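Local coordinates for CYCLIN domain-containing protein (Chaetomium thermophilum, PDB 6Z3U) that is the cyclin of the CDK-activating kinase complex, where it probably regulates a cyclin-dependent kinase together with a RING-type subunit, at residues 184-196 with 230-242. Residues are numbered along the deposited sequence; the frame is centred on the assembly and turned at random.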
# COMPACT_ATOMS: atom_id res chain seq x y z
N ASP A 184 -4.04 3.53 0.04
CA ASP A 184 -2.90 3.80 -0.83
C ASP A 184 -2.95 5.26 -1.25
O ASP A 184 -3.72 5.64 -2.14
CB ASP A 184 -2.89 2.86 -2.03
CG ASP A 184 -4.15 2.96 -2.87
OD1 ASP A 184 -5.26 3.03 -2.29
OD2 ASP A 184 -4.04 2.96 -4.11
N VAL A 185 -2.13 6.10 -0.62
CA VAL A 185 -2.04 7.52 -0.92
C VAL A 185 -0.70 7.78 -1.60
O VAL A 185 0.33 7.26 -1.18
CB VAL A 185 -2.18 8.39 0.34
CG1 VAL A 185 -2.34 9.85 -0.04
CG2 VAL A 185 -3.34 7.91 1.20
N LYS A 186 -0.73 8.60 -2.64
CA LYS A 186 0.42 8.84 -3.50
C LYS A 186 0.96 10.23 -3.21
O LYS A 186 0.22 11.22 -3.28
CB LYS A 186 0.05 8.69 -4.97
CG LYS A 186 -0.51 7.32 -5.31
CD LYS A 186 -1.01 7.25 -6.74
CE LYS A 186 -1.34 5.82 -7.13
NZ LYS A 186 -0.18 4.89 -6.97
N HIS A 187 2.24 10.31 -2.88
CA HIS A 187 2.88 11.56 -2.51
C HIS A 187 3.93 11.97 -3.54
O HIS A 187 4.46 11.13 -4.27
CB HIS A 187 3.54 11.44 -1.13
CG HIS A 187 2.59 11.02 -0.05
ND1 HIS A 187 1.48 11.76 0.28
CD2 HIS A 187 2.59 9.94 0.76
CE1 HIS A 187 0.83 11.15 1.26
NE2 HIS A 187 1.48 10.05 1.57
N PRO A 188 4.27 13.26 -3.61
CA PRO A 188 5.24 13.73 -4.61
C PRO A 188 6.68 13.84 -4.11
O PRO A 188 7.52 14.34 -4.86
CB PRO A 188 4.70 15.12 -4.97
CG PRO A 188 3.70 15.48 -3.86
CD PRO A 188 3.74 14.39 -2.84
N PHE A 189 6.97 13.39 -2.89
CA PHE A 189 8.33 13.51 -2.37
C PHE A 189 9.31 12.70 -3.21
O PHE A 189 10.32 13.23 -3.69
CB PHE A 189 8.37 13.07 -0.91
CG PHE A 189 7.39 13.78 -0.03
CD1 PHE A 189 7.60 15.09 0.36
CD2 PHE A 189 6.24 13.14 0.41
CE1 PHE A 189 6.70 15.75 1.17
CE2 PHE A 189 5.33 13.79 1.22
CZ PHE A 189 5.56 15.10 1.60
N ARG A 190 9.02 11.41 -3.41
CA ARG A 190 9.90 10.59 -4.23
C ARG A 190 9.90 11.04 -5.68
O ARG A 190 10.92 10.92 -6.37
CB ARG A 190 9.49 9.12 -4.13
CG ARG A 190 10.56 8.15 -4.58
CD ARG A 190 10.11 6.71 -4.40
NE ARG A 190 9.95 6.36 -2.99
CZ ARG A 190 8.80 6.42 -2.32
NH1 ARG A 190 7.68 6.82 -2.92
NH2 ARG A 190 8.76 6.08 -1.04
N ALA A 191 8.76 11.55 -6.16
CA ALA A 191 8.72 12.12 -7.51
C ALA A 191 9.71 13.27 -7.66
O ALA A 191 10.29 13.45 -8.73
CB ALA A 191 7.30 12.59 -7.83
N LEU A 192 9.91 14.06 -6.60
CA LEU A 192 10.84 15.18 -6.67
C LEU A 192 12.26 14.69 -6.89
O LEU A 192 12.97 15.17 -7.78
CB LEU A 192 10.75 16.01 -5.39
CG LEU A 192 11.78 17.14 -5.22
CD1 LEU A 192 11.66 18.18 -6.32
CD2 LEU A 192 11.61 17.78 -3.85
N ARG A 193 12.70 13.72 -6.09
CA ARG A 193 14.06 13.20 -6.24
C ARG A 193 14.24 12.54 -7.59
O ARG A 193 15.36 12.52 -8.13
CB ARG A 193 14.38 12.23 -5.10
CG ARG A 193 15.85 11.88 -4.98
CD ARG A 193 16.19 11.44 -3.56
NE ARG A 193 16.49 12.59 -2.70
CZ ARG A 193 16.66 12.51 -1.39
NH1 ARG A 193 16.56 11.35 -0.76
NH2 ARG A 193 16.93 13.61 -0.69
N GLY A 194 13.17 11.99 -8.16
CA GLY A 194 13.25 11.45 -9.51
C GLY A 194 13.41 12.53 -10.56
O GLY A 194 14.16 12.36 -11.53
N ALA A 195 12.73 13.66 -10.38
CA ALA A 195 12.84 14.76 -11.33
C ALA A 195 14.22 15.40 -11.30
O ALA A 195 14.68 15.90 -12.33
CB ALA A 195 11.76 15.81 -11.05
N ILE A 196 14.89 15.40 -10.15
CA ILE A 196 16.22 15.99 -10.06
C ILE A 196 17.22 15.18 -10.88
O ILE A 196 18.11 15.75 -11.53
CB ILE A 196 16.66 16.11 -8.59
CG1 ILE A 196 15.78 17.11 -7.84
CG2 ILE A 196 18.13 16.50 -8.51
CD1 ILE A 196 15.91 18.54 -8.34
N ALA A 230 -4.57 20.63 -2.97
CA ALA A 230 -3.77 20.25 -4.12
C ALA A 230 -4.01 18.79 -4.52
O ALA A 230 -4.17 18.49 -5.71
CB ALA A 230 -2.29 20.49 -3.83
N TYR A 231 -4.04 17.89 -3.54
CA TYR A 231 -4.16 16.47 -3.86
C TYR A 231 -5.45 16.15 -4.61
O TYR A 231 -5.48 15.23 -5.43
CB TYR A 231 -4.08 15.63 -2.58
CG TYR A 231 -2.68 15.37 -2.08
CD1 TYR A 231 -1.73 16.38 -2.06
CD2 TYR A 231 -2.31 14.11 -1.63
CE1 TYR A 231 -0.45 16.14 -1.60
CE2 TYR A 231 -1.03 13.87 -1.16
CZ TYR A 231 -0.10 14.89 -1.15
OH TYR A 231 1.17 14.65 -0.69
N PHE A 232 -6.52 16.91 -4.34
CA PHE A 232 -7.81 16.58 -4.92
C PHE A 232 -7.93 16.97 -6.39
O PHE A 232 -8.76 16.40 -7.10
CB PHE A 232 -8.94 17.28 -4.14
CG PHE A 232 -9.00 16.90 -2.69
CD1 PHE A 232 -9.20 15.59 -2.31
CD2 PHE A 232 -8.87 17.87 -1.70
CE1 PHE A 232 -9.26 15.24 -0.97
CE2 PHE A 232 -8.93 17.53 -0.37
CZ PHE A 232 -9.13 16.21 -0.00
N HIS A 233 -7.12 17.92 -6.86
CA HIS A 233 -7.24 18.44 -8.21
C HIS A 233 -6.02 18.18 -9.08
O HIS A 233 -6.08 18.44 -10.29
CB HIS A 233 -7.51 19.95 -8.18
CG HIS A 233 -8.57 20.34 -7.19
ND1 HIS A 233 -9.85 19.85 -7.24
CD2 HIS A 233 -8.52 21.18 -6.13
CE1 HIS A 233 -10.56 20.37 -6.25
NE2 HIS A 233 -9.77 21.18 -5.56
N PHE A 234 -4.91 17.69 -8.52
CA PHE A 234 -3.68 17.53 -9.27
C PHE A 234 -3.01 16.22 -8.89
O PHE A 234 -3.21 15.69 -7.80
CB PHE A 234 -2.73 18.71 -9.02
CG PHE A 234 -3.34 20.05 -9.31
CD1 PHE A 234 -3.47 20.50 -10.61
CD2 PHE A 234 -3.79 20.85 -8.28
CE1 PHE A 234 -4.03 21.73 -10.88
CE2 PHE A 234 -4.36 22.08 -8.54
CZ PHE A 234 -4.48 22.53 -9.84
N THR A 235 -2.22 15.72 -9.81
CA THR A 235 -1.47 14.48 -9.70
C THR A 235 -0.13 14.73 -9.01
O THR A 235 0.42 15.82 -9.10
CB THR A 235 -1.23 13.91 -11.10
OG1 THR A 235 -2.49 13.66 -11.73
CG2 THR A 235 -0.44 12.62 -11.05
N PRO A 236 0.40 13.74 -8.28
CA PRO A 236 1.72 13.93 -7.65
C PRO A 236 2.77 14.49 -8.59
O PRO A 236 3.58 15.33 -8.17
CB PRO A 236 2.07 12.53 -7.15
CG PRO A 236 0.74 11.94 -6.81
CD PRO A 236 -0.22 12.47 -7.85
N SER A 237 2.80 14.05 -9.85
CA SER A 237 3.72 14.64 -10.81
C SER A 237 3.39 16.11 -11.03
O SER A 237 4.29 16.96 -11.07
CB SER A 237 3.67 13.88 -12.13
OG SER A 237 2.39 13.99 -12.73
N GLN A 238 2.10 16.43 -11.16
CA GLN A 238 1.69 17.81 -11.36
C GLN A 238 2.04 18.66 -10.14
O GLN A 238 2.60 19.76 -10.27
CB GLN A 238 0.20 17.87 -11.66
CG GLN A 238 -0.18 17.21 -12.98
CD GLN A 238 -1.68 17.04 -13.14
OE1 GLN A 238 -2.46 17.38 -12.24
NE2 GLN A 238 -2.10 16.52 -14.29
N ILE A 239 1.71 18.17 -8.94
CA ILE A 239 2.05 18.90 -7.72
C ILE A 239 3.56 19.02 -7.58
O ILE A 239 4.08 20.08 -7.22
CB ILE A 239 1.42 18.21 -6.50
CG1 ILE A 239 -0.11 18.24 -6.60
CG2 ILE A 239 1.89 18.88 -5.21
CD1 ILE A 239 -0.80 17.41 -5.54
N MET A 240 4.28 17.93 -7.86
CA MET A 240 5.74 17.95 -7.73
C MET A 240 6.36 19.01 -8.63
O MET A 240 7.21 19.79 -8.19
CB MET A 240 6.30 16.56 -8.04
CG MET A 240 7.82 16.50 -8.05
SD MET A 240 8.51 16.87 -9.67
CE MET A 240 9.83 17.99 -9.22
N LEU A 241 5.95 19.04 -9.90
CA LEU A 241 6.47 20.06 -10.81
C LEU A 241 6.10 21.46 -10.35
O LEU A 241 6.87 22.41 -10.54
CB LEU A 241 5.96 19.80 -12.23
CG LEU A 241 6.50 18.56 -12.94
CD1 LEU A 241 5.66 18.23 -14.16
CD2 LEU A 241 7.96 18.76 -13.34
N ALA A 242 4.92 21.62 -9.73
CA ALA A 242 4.50 22.94 -9.27
C ALA A 242 5.39 23.44 -8.13
O ALA A 242 5.81 24.60 -8.13
CB ALA A 242 3.04 22.90 -8.84
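M240 reaches across from helix 236-242 and lies along one side of helix 189-196, in the shallow hollow offered by A191, L192 and A195. Its CG stands opposite to the backbone N (chi1 175°), which sends the thioether over toward the neighbouring helix; the chain then bends, and CE touches both L192 CD1 and A195 CB, 3.4 Å from each. A191 and A195 are small enough to form the floor and L192 the wall; M240 is the bump. At the N-terminal ends of both helices two prolines face each other. P188 puts CB 3.7 Å from M240 CB and 3.4 Å from the carbonyl O of P236, while its CG meets I239 CG2 at 4.1 Å. P236 in turn sets its CG against K186, 3.6 Å from the backbone O and close to CB. Beyond the prolines the Y231 ring lies against residues 185-188, its rim passing near V185 CG1 and its hydroxyl near P188 CD. That hydroxyl hydrogen-bonds H187 ND1 at 3.1 Å, fairly straight at 162°; the two rings meet rim to rim, neither lying over the other. The other ring nitrogen, NE2, bonds T113 OG1 of helix 108-124, so both nitrogens are held. A phenylalanine in place of Y231 would probably leave H187 ND1 without its hydroxyl partner and the imidazole less firmly fixed. The contact joins two helices of the C-terminal cyclin domain, whose axes cross at -63° with a closest approach of 9.0 Å. Around them, helix 108-124 packs on V185, H187 and Y231, helix 207-221 touches L192, helix 224-227 meets Y231 and I239, and helix 313-330 borders Q238 and A242.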